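Local coordinates for 4-oxalmesaconate hydratase (Pseudomonas putida, PDB 5CGZ), which catalyses the zinc-dependent hydration of the enol form of oxalomesaconate to 4-carboxy-4-hydroxy-2-oxoadipate, the third step of gallate degradation, at residues F39-S45 / V59-R64. Where two conformers were deposited one is given. Numbering follows the deposited sequence.
Sequences FGERGES and VKDARR. With ZN (zinc ion), chain C.
This is a buried loop-to-helix contact at the zinc site, to which the loop contributes Glu44. Residues 39-45 lie in the loop between strand 31-36 and helix 46-50; residues 59-64 belong to helix 56-74. The segments bury 432 Å² between them; their nearest CA atoms are those of Glu41 and Val59, 5.6 Å apart.

The loop coils tightly. Gly40 has positive phi (65/30), and Gly40 O accepts hydrogen bonds from Glu44 N (3.0 Å) and Ser45 OG (2.9 Å). Glu41 folds back with chi1 p, and its OE1 accepts a hydrogen bond from Phe39 N (2.9 Å).

Phe39, chi1 m, points toward the helix. Its ring packs by CH-pi against Lys60, with Lys60 CB 4.2 Å from the ring centroid, over the face. Phe39 CE1 lies 3.5 Å from Arg64 CB. Lys60 extends past Glu41, its CE 3.5 Å from Glu41 OE2, and its amine forms a salt bridge with Asp82. Val59 CG1 fits against Glu41 CB (3.8 Å) and Ser45 OG (3.3 Å).

One hydrogen bond joins the segments: Arg63 NH1 to Ser45 OG, 2.8 Å. With chi1 and chi2 both m, Arg63 passes its CD 3.4 Å from Phe39 O. Arg63 NE also salt-bridges Glu66.

The Glu44 CA-to-CB bond runs sideways to the helix, and Glu44 OE2 binds ZN at 2.0 Å. His10, Asp13 and His123 are the other protein ligands; water 1 lies 2.5 Å from ZN. The contact thus sets a ligand-bearing loop after a parallel strand against the next long helix, at the mononuclear zinc site of this Rossmann-like PIG-L/MshB-family domain.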
ATOM      1  N   PHE A  39      15.599 -29.709  -0.473  1.00 32.50           N
ATOM      2  CA  PHE A  39      14.891 -30.636   0.402  1.00 33.54           C
ATOM      3  C   PHE A  39      14.531 -30.022   1.753  1.00 38.82           C
ATOM      4  O   PHE A  39      13.928 -30.695   2.595  1.00 36.55           O
ATOM      5  CB  PHE A  39      15.731 -31.899   0.636  1.00 36.21           C
ATOM      6  CG  PHE A  39      15.986 -32.707  -0.613  1.00 35.52           C
ATOM      7  CD1 PHE A  39      15.053 -33.633  -1.061  1.00 36.43           C
ATOM      8  CD2 PHE A  39      17.164 -32.551  -1.323  1.00 35.66           C
ATOM      9  CE1 PHE A  39      15.287 -34.382  -2.200  1.00 37.18           C
ATOM     10  CE2 PHE A  39      17.412 -33.297  -2.467  1.00 37.48           C
ATOM     11  CZ  PHE A  39      16.476 -34.216  -2.906  1.00 36.29           C
ATOM     12  N   GLY A  40      14.908 -28.761   1.971  1.00 35.35           N
ATOM     13  CA  GLY A  40      14.749 -28.144   3.286  1.00 33.08           C
ATOM     14  C   GLY A  40      15.639 -28.849   4.297  1.00 35.16           C
ATOM     15  O   GLY A  40      15.339 -28.905   5.496  1.00 35.29           O
ATOM     16  N   GLU A  41      16.755 -29.378   3.803  1.00 35.09           N
ATOM     17  CA  GLU A  41      17.630 -30.233   4.600  1.00 37.67           C
ATOM     18  C   GLU A  41      18.267 -29.498   5.794  1.00 34.09           C
ATOM     19  O   GLU A  41      18.481 -30.090   6.847  1.00 37.29           O
ATOM     20  CB  GLU A  41      18.718 -30.859   3.705  1.00 33.00           C
ATOM     21  CG  GLU A  41      19.640 -29.875   2.955  1.00 33.93           C
ATOM     22  CD  GLU A  41      19.106 -29.456   1.579  1.00 37.00           C
ATOM     23  OE1 GLU A  41      17.884 -29.584   1.332  1.00 38.58           O
ATOM     24  OE2 GLU A  41      19.910 -28.992   0.740  1.00 38.69           O
ATOM     25  N   ARG A  42      18.544 -28.210   5.655  1.00 32.62           N
ATOM     26  CA  ARG A  42      19.190 -27.473   6.744  1.00 31.87           C
ATOM     27  C   ARG A  42      18.212 -26.715   7.653  1.00 41.03           C
ATOM     28  O   ARG A  42      18.422 -26.640   8.867  1.00 35.75           O
ATOM     29  CB  ARG A  42      20.224 -26.503   6.172  1.00 33.00           C
ATOM     30  CG  ARG A  42      21.400 -27.221   5.512  1.00 37.60           C
ATOM     31  CD  ARG A  42      21.927 -26.469   4.296  1.00 35.49           C
ATOM     32  NE  ARG A  42      22.417 -25.135   4.633  1.00 36.16           N
ATOM     33  CZ  ARG A  42      23.650 -24.878   5.061  1.00 41.53           C
ATOM     34  NH1 ARG A  42      24.517 -25.871   5.222  1.00 35.13           N
ATOM     35  NH2 ARG A  42      24.017 -23.631   5.333  1.00 32.78           N
ATOM     36  N   GLY A  43      17.142 -26.160   7.087  1.00 36.74           N
ATOM     37  CA  GLY A  43      16.253 -25.315   7.870  1.00 35.11           C
ATOM     38  C   GLY A  43      14.846 -25.825   8.138  1.00 36.74           C
ATOM     39  O   GLY A  43      14.096 -25.195   8.876  1.00 36.34           O
ATOM     40  N   GLU A  44      14.470 -26.947   7.531  0.62 34.64           N
ATOM     41  CA  GLU A  44      13.134 -27.508   7.740  0.62 36.16           C
ATOM     42  C   GLU A  44      13.227 -28.984   8.147  0.62 39.82           C
ATOM     43  O   GLU A  44      12.365 -29.793   7.796  0.62 39.18           O
ATOM     44  CB  GLU A  44      12.267 -27.350   6.474  0.62 36.47           C
ATOM     45  CG  GLU A  44      12.041 -25.890   6.016  0.62 36.57           C
ATOM     46  CD  GLU A  44      10.982 -25.748   4.904  0.62 40.58           C
ATOM     47  OE1 GLU A  44      10.587 -26.772   4.307  0.62 46.95           O
ATOM     48  OE2 GLU A  44      10.530 -24.610   4.630  0.62 34.26           O
ATOM     49  N   SER A  45      14.272 -29.330   8.895  1.00 37.05           N
ATOM     50  CA  SER A  45      14.503 -30.724   9.280  1.00 38.95           C
ATOM     51  C   SER A  45      15.017 -30.882  10.711  1.00 40.40           C
ATOM     52  O   SER A  45      15.883 -31.715  10.975  1.00 37.34           O
ATOM     53  CB  SER A  45      15.496 -31.362   8.306  1.00 33.90           C
ATOM     54  OG  SER A  45      14.985 -31.363   6.982  1.00 36.33           O
ATOM     55  N   VAL A  59      19.676 -36.448   5.657  1.00 40.62           N
ATOM     56  CA  VAL A  59      18.442 -35.667   5.723  1.00 38.02           C
ATOM     57  C   VAL A  59      17.770 -35.631   4.355  1.00 35.64           C
ATOM     58  O   VAL A  59      16.568 -35.897   4.237  1.00 37.66           O
ATOM     59  CB  VAL A  59      18.691 -34.235   6.223  1.00 39.56           C
ATOM     60  CG1 VAL A  59      17.387 -33.433   6.200  1.00 31.25           C
ATOM     61  CG2 VAL A  59      19.255 -34.277   7.628  1.00 36.47           C
ATOM     62  N   LYS A  60      18.555 -35.345   3.320  1.00 33.17           N
ATOM     63  CA  LYS A  60      18.020 -35.299   1.959  1.00 36.80           C
ATOM     64  C   LYS A  60      17.344 -36.615   1.569  1.00 44.39           C
ATOM     65  O   LYS A  60      16.282 -36.610   0.931  1.00 41.51           O
ATOM     66  CB  LYS A  60      19.126 -34.961   0.950  1.00 37.63           C
ATOM     67  CG  LYS A  60      19.704 -33.547   1.066  1.00 36.69           C
ATOM     68  CD  LYS A  60      20.726 -33.311  -0.050  1.00 34.38           C
ATOM     69  CE  LYS A  60      21.489 -32.019   0.140  1.00 39.24           C
ATOM     70  NZ  LYS A  60      22.388 -31.774  -1.019  1.00 38.80           N
ATOM     71  N   ASP A  61      17.954 -37.739   1.947  1.00 42.82           N
ATOM     72  CA  ASP A  61      17.373 -39.045   1.632  1.00 44.36           C
ATOM     73  C   ASP A  61      16.011 -39.194   2.284  1.00 40.02           C
ATOM     74  O   ASP A  61      15.053 -39.628   1.644  1.00 41.81           O
ATOM     75  CB  ASP A  61      18.287 -40.197   2.082  1.00 46.76           C
ATOM     76  CG  ASP A  61      19.520 -40.345   1.210  1.00 52.53           C
ATOM     77  OD1 ASP A  61      19.515 -39.840   0.061  1.00 57.88           O
ATOM     78  OD2 ASP A  61      20.495 -40.973   1.675  1.00 62.71           O
ATOM     79  N   ALA A  62      15.926 -38.844   3.565  1.00 36.91           N
ATOM     80  CA  ALA A  62      14.659 -38.945   4.277  1.00 37.31           C
ATOM     81  C   ALA A  62      13.606 -38.017   3.644  1.00 42.48           C
ATOM     82  O   ALA A  62      12.469 -38.428   3.389  1.00 45.05           O
ATOM     83  CB  ALA A  62      14.857 -38.624   5.756  1.00 34.37           C
ATOM     84  N   ARG A  63      13.992 -36.775   3.368  1.00 40.03           N
ATOM     85  CA  ARG A  63      13.076 -35.811   2.751  1.00 38.72           C
ATOM     86  C   ARG A  63      12.616 -36.265   1.360  1.00 37.58           C
ATOM     87  O   ARG A  63      11.441 -36.132   1.014  1.00 36.16           O
ATOM     88  CB  ARG A  63      13.738 -34.436   2.649  1.00 35.99           C
ATOM     89  CG  ARG A  63      14.042 -33.772   3.982  1.00 41.44           C
ATOM     90  CD  ARG A  63      12.802 -33.158   4.603  1.00 42.07           C
ATOM     91  NE  ARG A  63      12.083 -34.077   5.482  1.00 44.39           N
ATOM     92  CZ  ARG A  63      12.268 -34.156   6.799  1.00 48.11           C
ATOM     93  NH1 ARG A  63      13.164 -33.381   7.402  1.00 44.91           N
ATOM     94  NH2 ARG A  63      11.560 -35.018   7.515  1.00 45.33           N
ATOM     95  N   ARG A  64      13.550 -36.792   0.564  1.00 35.52           N
ATOM     96  CA  ARG A  64      13.239 -37.269  -0.784  1.00 35.53           C
ATOM     97  C   ARG A  64      12.189 -38.380  -0.743  1.00 40.47           C
ATOM     98  O   ARG A  64      11.238 -38.386  -1.530  1.00 37.91           O
ATOM     99  CB  ARG A  64      14.511 -37.769  -1.494  1.00 35.94           C
ATOM    100  CG  ARG A  64      14.331 -38.128  -2.981  1.00 36.86           C
ATOM    101  CD  ARG A  64      15.609 -38.772  -3.597  1.00 37.86           C
ATOM    102  NE  ARG A  64      16.779 -37.885  -3.617  1.00 54.99           N
ATOM    103  CZ  ARG A  64      17.845 -37.996  -2.813  1.00 63.98           C
ATOM    104  NH1 ARG A  64      17.907 -38.965  -1.907  1.00 65.08           N
ATOM    105  NH2 ARG A  64      18.859 -37.139  -2.912  1.00 56.28           N
TER
HETATM  106 ZN    ZN C 301       9.779 -24.095   2.895  1.00 35.03          ZN
HETATM  107  O   HOH W   1       8.477 -24.406   4.997  1.00 47.84           O